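Local atomic coordinates of giardin subunit alpha-1 (Giardia intestinalis, PDB entry 4EVF), a protein that binds calcium and, in a calcium-dependent way, phospholipids such as phosphatidylserine, as an annexin implicated in attachment of the parasite to the intestinal mucosa. Residues 141-144 against 145-148; 152-155 against 156-159; 191-194 against 195-199; 212-215 against 216-220. All coordinates share one frame; numbering follows the deposited sequence.

Contact 1 (141-144 against 145-148)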
loop_
_atom_site.group_PDB
_atom_site.type_symbol
_atom_site.label_atom_id
_atom_site.label_comp_id
_atom_site.label_asym_id
_atom_site.label_seq_id
_atom_site.Cartn_x
_atom_site.Cartn_y
_atom_site.Cartn_z
ATOM N N GLU A 141 -11.965 5.169 9.648
ATOM C CA GLU A 141 -12.949 6.160 9.213
ATOM C C GLU A 141 -12.314 7.546 9.097
ATOM O O GLU A 141 -12.488 8.247 8.099
ATOM C CB GLU A 141 -14.118 6.226 10.194
ATOM C CG GLU A 141 -15.205 7.185 9.750
ATOM C CD GLU A 141 -16.394 7.186 10.676
ATOM O OE1 GLU A 141 -16.228 6.877 11.873
ATOM O OE2 GLU A 141 -17.501 7.498 10.201
ATOM N N LYS A 142 -11.579 7.937 10.127
ATOM C CA LYS A 142 -10.941 9.252 10.148
ATOM C C LYS A 142 -9.773 9.318 9.158
ATOM O O LYS A 142 -9.513 10.348 8.544
ATOM C CB LYS A 142 -10.467 9.568 11.563
ATOM C CG LYS A 142 -9.960 10.983 11.758
ATOM C CD LYS A 142 -10.689 11.657 12.904
ATOM C CE LYS A 142 -10.678 10.779 14.132
ATOM N NZ LYS A 142 -11.537 11.351 15.203
ATOM N N TRP A 143 -9.075 8.201 8.998
ATOM C CA TRP A 143 -8.002 8.111 8.019
ATOM C C TRP A 143 -8.507 8.388 6.608
ATOM O O TRP A 143 -7.888 9.145 5.851
ATOM C CB TRP A 143 -7.366 6.726 8.058
ATOM C CG TRP A 143 -6.052 6.662 7.368
ATOM C CD1 TRP A 143 -5.825 6.414 6.044
ATOM C CD2 TRP A 143 -4.771 6.829 7.974
ATOM N NE1 TRP A 143 -4.474 6.425 5.791
ATOM C CE2 TRP A 143 -3.805 6.674 6.962
ATOM C CE3 TRP A 143 -4.347 7.108 9.278
ATOM C CZ2 TRP A 143 -2.429 6.783 7.216
ATOM C CZ3 TRP A 143 -2.987 7.210 9.528
ATOM C CH2 TRP A 143 -2.046 7.048 8.503
ATOM N N MET A 144 -9.628 7.771 6.257
ATOM C CA MET A 144 -10.194 7.912 4.913
ATOM C C MET A 144 -10.567 9.358 4.583
ATOM O O MET A 144 -10.594 9.746 3.409
ATOM C CB MET A 144 -11.398 6.974 4.733
ATOM C CG MET A 144 -10.991 5.502 4.613
ATOM S SD MET A 144 -12.316 4.291 4.535
ATOM C CE MET A 144 -13.205 4.721 3.052
ATOM N N ALA A 145 -10.840 10.153 5.611
ATOM C CA ALA A 145 -11.208 11.558 5.412
ATOM C C ALA A 145 -10.031 12.371 4.878
ATOM O O ALA A 145 -10.218 13.405 4.232
ATOM C CB ALA A 145 -11.733 12.166 6.713
ATOM N N HIS A 146 -8.815 11.899 5.142
ATOM C CA HIS A 146 -7.616 12.621 4.733
ATOM C C HIS A 146 -7.721 14.118 5.042
ATOM O O HIS A 146 -7.410 14.970 4.200
ATOM C CB HIS A 146 -7.298 12.366 3.257
ATOM C CG HIS A 146 -6.787 10.985 2.986
ATOM N ND1 HIS A 146 -5.497 10.600 3.280
ATOM C CD2 HIS A 146 -7.399 9.888 2.486
ATOM C CE1 HIS A 146 -5.332 9.330 2.959
ATOM N NE2 HIS A 146 -6.471 8.873 2.475
ATOM N N GLU A 147 -8.170 14.427 6.259
ATOM C CA GLU A 147 -8.200 15.802 6.759
ATOM C C GLU A 147 -7.138 15.955 7.838
ATOM O O GLU A 147 -7.406 15.736 9.018
ATOM C CB GLU A 147 -9.565 16.136 7.360
ATOM C CG GLU A 147 -10.720 16.206 6.369
ATOM C CD GLU A 147 -12.068 16.223 7.074
ATOM O OE1 GLU A 147 -12.081 16.201 8.325
ATOM O OE2 GLU A 147 -13.112 16.250 6.385
ATOM N N ARG A 148 -5.931 16.321 7.433
ATOM C CA ARG A 148 -4.837 16.455 8.377
ATOM C C ARG A 148 -4.816 17.885 8.903
ATOM O O ARG A 148 -5.048 18.833 8.153
ATOM C CB ARG A 148 -3.509 16.105 7.709
ATOM C CG ARG A 148 -3.431 14.678 7.171
ATOM C CD ARG A 148 -3.042 13.690 8.257
ATOM N NE ARG A 148 -3.579 12.354 8.007
ATOM C CZ ARG A 148 -3.465 11.326 8.851
ATOM N NH1 ARG A 148 -2.827 11.468 10.003
ATOM N NH2 ARG A 148 -3.997 10.153 8.538
HETATM O O HOH W 1 -8.073 12.464 8.300
#

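Contact 2 (152-155 against 156-159)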
loop_
_atom_site.group_PDB
_atom_site.type_symbol
_atom_site.label_atom_id
_atom_site.label_comp_id
_atom_site.label_asym_id
_atom_site.label_seq_id
_atom_site.Cartn_x
_atom_site.Cartn_y
_atom_site.Cartn_z
ATOM N N PRO A 152 -1.092 21.913 17.678
ATOM C CA PRO A 152 -0.877 23.139 18.458
ATOM C C PRO A 152 0.565 23.334 18.926
ATOM O O PRO A 152 1.145 24.392 18.675
ATOM C CB PRO A 152 -1.803 22.949 19.670
ATOM C CG PRO A 152 -2.093 21.473 19.723
ATOM C CD PRO A 152 -2.123 21.054 18.286
ATOM N N GLY A 153 1.139 22.335 19.587
ATOM C CA GLY A 153 2.423 22.524 20.235
ATOM C C GLY A 153 3.661 22.163 19.440
ATOM O O GLY A 153 3.595 21.870 18.244
ATOM N N SER A 154 4.803 22.199 20.127
ATOM C CA SER A 154 6.073 21.741 19.583
ATOM C C SER A 154 6.098 20.216 19.596
ATOM O O SER A 154 5.238 19.597 20.214
ATOM C CB SER A 154 7.194 22.240 20.472
ATOM O OG SER A 154 7.075 21.636 21.748
ATOM N N PRO A 155 7.088 19.609 18.918
ATOM C CA PRO A 155 7.282 18.151 18.906
ATOM C C PRO A 155 7.401 17.515 20.304
ATOM O O PRO A 155 6.851 16.433 20.533
ATOM C CB PRO A 155 8.591 17.985 18.135
ATOM C CG PRO A 155 8.610 19.155 17.198
ATOM C CD PRO A 155 7.952 20.288 17.935
ATOM N N GLU A 156 8.102 18.182 21.217
ATOM C CA GLU A 156 8.296 17.685 22.581
ATOM C C GLU A 156 7.039 17.797 23.440
ATOM O O GLU A 156 6.763 16.930 24.273
ATOM C CB GLU A 156 9.443 18.434 23.257
ATOM C CG GLU A 156 10.751 18.392 22.484
ATOM C CD GLU A 156 10.782 19.338 21.287
ATOM O OE1 GLU A 156 9.925 20.248 21.202
ATOM O OE2 GLU A 156 11.666 19.161 20.422
ATOM N N ASP A 157 6.289 18.876 23.255
ATOM C CA ASP A 157 5.051 19.061 24.000
ATOM C C ASP A 157 4.012 18.067 23.501
ATOM O O ASP A 157 3.225 17.514 24.272
ATOM C CB ASP A 157 4.532 20.496 23.847
ATOM C CG ASP A 157 5.356 21.508 24.638
ATOM O OD1 ASP A 157 6.103 21.102 25.561
ATOM O OD2 ASP A 157 5.246 22.716 24.341
ATOM N N GLU A 158 4.036 17.834 22.196
ATOM C CA GLU A 158 3.077 16.956 21.554
ATOM C C GLU A 158 3.350 15.502 21.941
ATOM O O GLU A 158 2.417 14.724 22.167
ATOM C CB GLU A 158 3.143 17.146 20.036
ATOM C CG GLU A 158 1.816 16.944 19.318
ATOM C CD GLU A 158 0.743 17.916 19.757
ATOM O OE1 GLU A 158 1.004 19.132 19.816
ATOM O OE2 GLU A 158 -0.376 17.453 20.039
ATOM N N ALA A 159 4.629 15.147 22.023
ATOM C CA ALA A 159 5.014 13.812 22.458
ATOM C C ALA A 159 4.590 13.556 23.910
ATOM O O ALA A 159 4.152 12.457 24.247
ATOM C CB ALA A 159 6.503 13.604 22.288
#

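Contact 3 (191-194 against 195-199)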
loop_
_atom_site.group_PDB
_atom_site.type_symbol
_atom_site.label_atom_id
_atom_site.label_comp_id
_atom_site.label_asym_id
_atom_site.label_seq_id
_atom_site.Cartn_x
_atom_site.Cartn_y
_atom_site.Cartn_z
ATOM N N GLU A 191 10.295 11.046 17.279
ATOM C CA GLU A 191 11.660 11.141 17.759
ATOM C C GLU A 191 11.716 11.719 19.168
ATOM O O GLU A 191 12.473 11.243 20.022
ATOM C CB GLU A 191 12.502 11.988 16.806
ATOM C CG GLU A 191 13.812 11.329 16.426
ATOM C CD GLU A 191 14.085 11.418 14.941
ATOM O OE1 GLU A 191 14.104 12.553 14.406
ATOM O OE2 GLU A 191 14.266 10.351 14.307
ATOM N N ALA A 192 10.921 12.757 19.411
ATOM C CA ALA A 192 10.890 13.367 20.729
ATOM C C ALA A 192 10.326 12.367 21.732
ATOM O O ALA A 192 10.836 12.236 22.848
ATOM C CB ALA A 192 10.067 14.648 20.709
ATOM N N PHE A 193 9.288 11.646 21.315
ATOM C CA PHE A 193 8.659 10.618 22.148
ATOM C C PHE A 193 9.690 9.608 22.640
ATOM O O PHE A 193 9.908 9.443 23.839
ATOM C CB PHE A 193 7.598 9.887 21.334
ATOM C CG PHE A 193 6.623 9.111 22.165
ATOM C CD1 PHE A 193 6.914 7.817 22.573
ATOM C CD2 PHE A 193 5.402 9.667 22.520
ATOM C CE1 PHE A 193 6.008 7.100 23.328
ATOM C CE2 PHE A 193 4.493 8.956 23.273
ATOM C CZ PHE A 193 4.796 7.675 23.680
ATOM N N LYS A 194 10.304 8.926 21.682
ATOM C CA LYS A 194 11.409 8.009 21.923
ATOM C C LYS A 194 12.472 8.597 22.851
ATOM O O LYS A 194 12.866 7.965 23.835
ATOM C CB LYS A 194 12.020 7.583 20.578
ATOM C CG LYS A 194 13.466 7.084 20.620
ATOM C CD LYS A 194 14.496 8.225 20.497
ATOM C CE LYS A 194 14.429 8.933 19.142
ATOM N NZ LYS A 194 15.215 10.215 19.120
ATOM N N ALA A 195 12.933 9.809 22.549
ATOM C CA ALA A 195 14.015 10.406 23.332
ATOM C C ALA A 195 13.641 10.674 24.787
ATOM O O ALA A 195 14.474 10.526 25.680
ATOM C CB ALA A 195 14.536 11.683 22.664
ATOM N N GLN A 196 12.396 11.059 25.043
ATOM C CA GLN A 196 12.053 11.501 26.395
ATOM C C GLN A 196 11.329 10.468 27.259
ATOM O O GLN A 196 11.393 10.538 28.480
ATOM C CB GLN A 196 11.290 12.827 26.374
ATOM C CG GLN A 196 9.969 12.804 25.621
ATOM C CD GLN A 196 9.503 14.199 25.223
ATOM O OE1 GLN A 196 8.380 14.611 25.540
ATOM N NE2 GLN A 196 10.360 14.931 24.514
ATOM N N ASN A 197 10.659 9.511 26.630
ATOM C CA ASN A 197 9.841 8.561 27.377
ATOM C C ASN A 197 10.485 7.191 27.434
ATOM O O ASN A 197 11.370 6.888 26.640
ATOM C CB ASN A 197 8.459 8.453 26.746
ATOM C CG ASN A 197 7.767 9.795 26.652
ATOM O OD1 ASN A 197 7.253 10.173 25.594
ATOM N ND2 ASN A 197 7.758 10.529 27.754
ATOM N N GLY A 198 10.026 6.360 28.359
ATOM C CA GLY A 198 10.574 5.023 28.494
ATOM C C GLY A 198 10.414 4.224 27.212
ATOM O O GLY A 198 11.339 3.539 26.777
ATOM N N LYS A 199 9.234 4.326 26.604
ATOM C CA LYS A 199 8.914 3.588 25.392
ATOM C C LYS A 199 8.939 4.479 24.172
ATOM O O LYS A 199 8.825 5.694 24.282
ATOM C CB LYS A 199 7.523 2.954 25.505
ATOM C CG LYS A 199 7.448 1.866 26.549
ATOM C CD LYS A 199 6.034 1.377 26.787
ATOM C CE LYS A 199 6.039 0.285 27.849
ATOM N NZ LYS A 199 4.662 -0.052 28.322
#

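Contact 4 (212-215 against 216-220)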
loop_
_atom_site.group_PDB
_atom_site.type_symbol
_atom_site.label_atom_id
_atom_site.label_comp_id
_atom_site.label_asym_id
_atom_site.label_seq_id
_atom_site.Cartn_x
_atom_site.Cartn_y
_atom_site.Cartn_z
ATOM N N THR A 212 -6.367 -6.538 15.666
ATOM C CA THR A 212 -6.601 -5.592 14.574
ATOM C C THR A 212 -6.382 -4.130 15.004
ATOM O O THR A 212 -5.867 -3.315 14.220
ATOM C CB THR A 212 -7.999 -5.792 13.927
ATOM O OG1 THR A 212 -8.158 -7.162 13.522
ATOM C CG2 THR A 212 -8.155 -4.891 12.692
ATOM N N ASP A 213 -6.748 -3.798 16.243
ATOM C CA ASP A 213 -6.446 -2.459 16.765
ATOM C C ASP A 213 -4.960 -2.237 16.649
ATOM O O ASP A 213 -4.509 -1.226 16.101
ATOM C CB ASP A 213 -6.821 -2.300 18.238
ATOM C CG ASP A 213 -8.312 -2.138 18.462
ATOM O OD1 ASP A 213 -9.041 -1.716 17.531
ATOM O OD2 ASP A 213 -8.751 -2.436 19.592
ATOM N N TYR A 214 -4.200 -3.193 17.188
ATOM C CA TYR A 214 -2.758 -3.103 17.161
ATOM C C TYR A 214 -2.204 -2.870 15.756
ATOM O O TYR A 214 -1.469 -1.910 15.513
ATOM C CB TYR A 214 -2.117 -4.365 17.760
ATOM C CG TYR A 214 -0.628 -4.352 17.580
ATOM C CD1 TYR A 214 0.181 -3.615 18.436
ATOM C CD2 TYR A 214 -0.026 -5.041 16.529
ATOM C CE1 TYR A 214 1.545 -3.574 18.272
ATOM C CE2 TYR A 214 1.337 -5.012 16.353
ATOM C CZ TYR A 214 2.120 -4.269 17.226
ATOM O OH TYR A 214 3.483 -4.225 17.071
ATOM N N TYR A 215 -2.530 -3.769 14.837
ATOM C CA TYR A 215 -1.980 -3.682 13.494
ATOM C C TYR A 215 -2.403 -2.409 12.776
ATOM O O TYR A 215 -1.624 -1.848 12.014
ATOM C CB TYR A 215 -2.309 -4.924 12.666
ATOM C CG TYR A 215 -1.582 -6.131 13.199
ATOM C CD1 TYR A 215 -0.197 -6.188 13.154
ATOM C CD2 TYR A 215 -2.274 -7.181 13.796
ATOM C CE1 TYR A 215 0.489 -7.271 13.671
ATOM C CE2 TYR A 215 -1.603 -8.272 14.312
ATOM C CZ TYR A 215 -0.224 -8.312 14.242
ATOM O OH TYR A 215 0.457 -9.387 14.749
ATOM N N THR A 216 -3.618 -1.948 13.045
ATOM C CA THR A 216 -4.102 -0.722 12.402
ATOM C C THR A 216 -3.266 0.484 12.828
ATOM O O THR A 216 -2.800 1.265 11.976
ATOM C CB THR A 216 -5.598 -0.453 12.696
ATOM O OG1 THR A 216 -6.404 -1.511 12.161
ATOM C CG2 THR A 216 -6.033 0.868 12.067
ATOM N N PHE A 217 -3.068 0.644 14.135
ATOM C CA PHE A 217 -2.261 1.758 14.648
ATOM C C PHE A 217 -0.776 1.612 14.289
ATOM O O PHE A 217 -0.068 2.600 14.048
ATOM C CB PHE A 217 -2.448 1.919 16.162
ATOM C CG PHE A 217 -3.717 2.629 16.546
ATOM C CD1 PHE A 217 -4.929 1.955 16.550
ATOM C CD2 PHE A 217 -3.698 3.963 16.918
ATOM C CE1 PHE A 217 -6.105 2.596 16.902
ATOM C CE2 PHE A 217 -4.867 4.620 17.270
ATOM C CZ PHE A 217 -6.076 3.926 17.267
ATOM N N TYR A 218 -0.304 0.369 14.256
ATOM C CA TYR A 218 1.068 0.096 13.868
ATOM C C TYR A 218 1.309 0.469 12.399
ATOM O O TYR A 218 2.324 1.087 12.059
ATOM C CB TYR A 218 1.398 -1.385 14.104
ATOM C CG TYR A 218 2.878 -1.702 14.188
ATOM C CD1 TYR A 218 3.785 -0.780 14.694
ATOM C CD2 TYR A 218 3.370 -2.922 13.744
ATOM C CE1 TYR A 218 5.144 -1.076 14.773
ATOM C CE2 TYR A 218 4.721 -3.229 13.820
ATOM C CZ TYR A 218 5.600 -2.304 14.335
ATOM O OH TYR A 218 6.942 -2.607 14.400
ATOM N N CYS A 219 0.375 0.099 11.526
ATOM C CA CYS A 219 0.507 0.465 10.116
ATOM C C CYS A 219 0.450 1.988 9.975
ATOM O O CYS A 219 1.216 2.585 9.207
ATOM C CB CYS A 219 -0.567 -0.207 9.255
ATOM S SG CYS A 219 -0.271 -2.007 8.967
ATOM N N ALA A 220 -0.466 2.607 10.717
ATOM C CA ALA A 220 -0.635 4.066 10.689
ATOM C C ALA A 220 0.665 4.779 11.070
ATOM O O ALA A 220 1.072 5.760 10.430
ATOM C CB ALA A 220 -1.753 4.467 11.621
#

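Contact 1 (141-144 against 145-148)
Trp143 and Arg148 meet in a cation-pi contact where helix 135-145 of this annexin ends and the linker to helix 155-167 begins. The tight part lies beneath the arginine: CZ of Arg148 sits 4.4 Å from the centroid of the six-membered ring of Trp143, and NH2 of Arg148 comes within 3.2 Å of CE3 of Trp143. The guanidinium stands nearly upright on the indole, the two planes 78° apart, so it approaches with an edge. A sharp bend at chi2 (-84°) folds the arginine back over the ring, while its NH1 is hydrogen-bonded to the carbonyl oxygens of Phe178 and Val181. The indole itself is buried against helices 92-100 and 211-225. Looser is the outer side, with Ala145 and Glu147 exposed. There the last turn ends in a weak bond from Ala145 N to Lys142 O, and a water bridges Lys142 O and Glu147 N, accepting from the latter at 2.8 Å. His146 takes positive phi and breaks the helix, yet its N still bonds Trp143 O at 3.0 Å, from above the carbonyl plane. That same oxygen, Trp143 O, lies 3.4 Å above the centre of the His146 imidazole.

Contact 2 (152-155 against 156-159)
Ser154 caps the N-terminus of helix 155-167, within the predicted third annexin repeat, and three kinds of bond join residues 152-155 to the opening turn. The first is side chain to backbone: Ser154 OG accepts from Asp157 N at 3.2 Å, with an N-H...O angle of 159°, the classical N-cap bond. With chi1 at 65°, OG stands between the backbone N and the carbonyl carbon of its own residue, which turns it back over the helix end. A second bond of this kind comes from Glu158, bent at chi2, whose OE1 takes the N-H of Gly153 at 3.2 Å and is met nearly along its C-O axis. The other carboxylate oxygen, OE2, pairs with Arg151 in a salt bridge, so both oxygens of this buried group are engaged by the chain just ahead of the helix.

The second kind comprises the backbone bonds of the first helical turn, in which Ser154 O accepts from Glu158 N at 2.9 Å and Pro155 O accepts from Ala159 N at 3.0 Å. Pro155, first in the helix, has no N-H to leave without a partner.

Side chain to side chain is the third and slightest kind. Glu156 runs alongside Pro155 and curls back toward the cap through its own bend at chi2 (77°). Its carboxylate receives a weak hydrogen bond, Ser154 OG to Glu156 OE1, at 3.2 Å.

Contact 3 (191-194 against 195-199)
Helix 183-196 runs out here through bonds from Ala195 N to Glu191 O (2.9 Å), from Gln196 N to Ala192 O and from Asn197 N to Phe193 O (2.9 Å), before Asn197 departs from helical backbone angles. The side chains of Phe193 and Asn197, one turn apart, carry the contact. Asn197 brings the oxygen of its amide over the phenyl ring: OD1 of Asn197 lies 3.5 Å above the plane of the Phe193 ring, over its centre, and the amide and ring planes are 74° apart. A chi1 of -163° carries the phenyl ring outward from the helix, where Asn197 OD1 can sit over one face. Beyond Gly198 the chain returns to the same ring, and the carbonyl oxygen of Lys199 comes obliquely to within 3.3 Å of Phe193 CE1. Helix 155-167 adds Leu162 and Asp163 to the surroundings of this buried phenyl.

On the outer surface Lys194, bent at chi2 and chi3, doubles back along its own helix. Its CD passes close to Ala195 N, and NZ of Lys194 reaches Glu191 O at 3.1 Å in a weak hydrogen bond. Lys199 instead extends away from the helix end, and its ammonium group bonds Thr207.

A carbonyl dipole directed at the electron-rich centre of a phenyl ring probably brings no electrostatic gain, and Asn197 OD1 also lies 3.3 Å from Phe193 O, another acceptor. The fit of Asn197 on Phe193 therefore probably owes more to packing and to the backbone bond between the same two residues than to attraction between amide oxygen and ring.

Contact 4 (212-215 against 216-220)
Residues 212-220 of helix 211-225, in the predicted third annexin repeat, form a regular alpha-helical segment on which Tyr214 and Tyr218, one turn apart, project nearly in parallel from one flank. The hydroxyl end of Tyr214 reaches over the face of the Tyr218 ring: OH of Tyr214 lies 3.5 Å above the Tyr218 ring plane, toward its rim, and CE2 of Tyr214 is 3.9 Å from CD2 of Tyr218. The ring pair is oblique, its planes inclined at 34° and its centroids 5.2 Å apart. Similar first torsions, 173° for Tyr214 and -160° for Tyr218, send both side chains along the same flank of the helix. Helix 201-208 borders this flank through Ile205 and Glu202, and Tyr233 meets Tyr218 edge-to-face.

Another flank carries Thr216, whose OG1 turns back on the preceding turn and donates to Thr212 O at 2.8 Å. This carbonyl also receives Thr216 N at 2.9 Å, and the two donors reach it from opposite faces of its plane. The hydroxyl of Thr212 is directed elsewhere, to His92. On the side of Phe217, the backbone oxygen of Asp213 lies at the ring edge, 3.2 Å from CD1, while also accepting the nearly straight N-H of Phe217. Phe217 stacks on Tyr209.

The buried Thr216 hydroxyl is thus satisfied within its own helix and can sit among Trp136, Met140 and Phe96 without needing a polar partner from the neighbouring helices. For Asp213 O, the polarised C-H bonds of the Phe217 ring edge probably offer a weakly favourable second neighbour.

In the fold
All four contacts are local steps along an all-helical annexin chain, and differ by where on a helix they fall. Contact 4 occupies the body of a helix about 14 Å from the centre of the chain, contact 1 a helix end at about 16 Å, and the two touch where Trp143 packs on Ala220. Contacts 2 and 3 lie farther out, at about 29 and 28 Å, with more exposed residues, and join helices 155-167 and 183-196 through Ala159 against Phe193 and Pro155 against Ala192. Chemistry follows position: a hydroxyl cap and a carboxylate bonded to the incoming chain at a helix start, aromatic faces visited by guanidinium or amide at helix ends, and tyrosine pairing inside an uninterrupted helix.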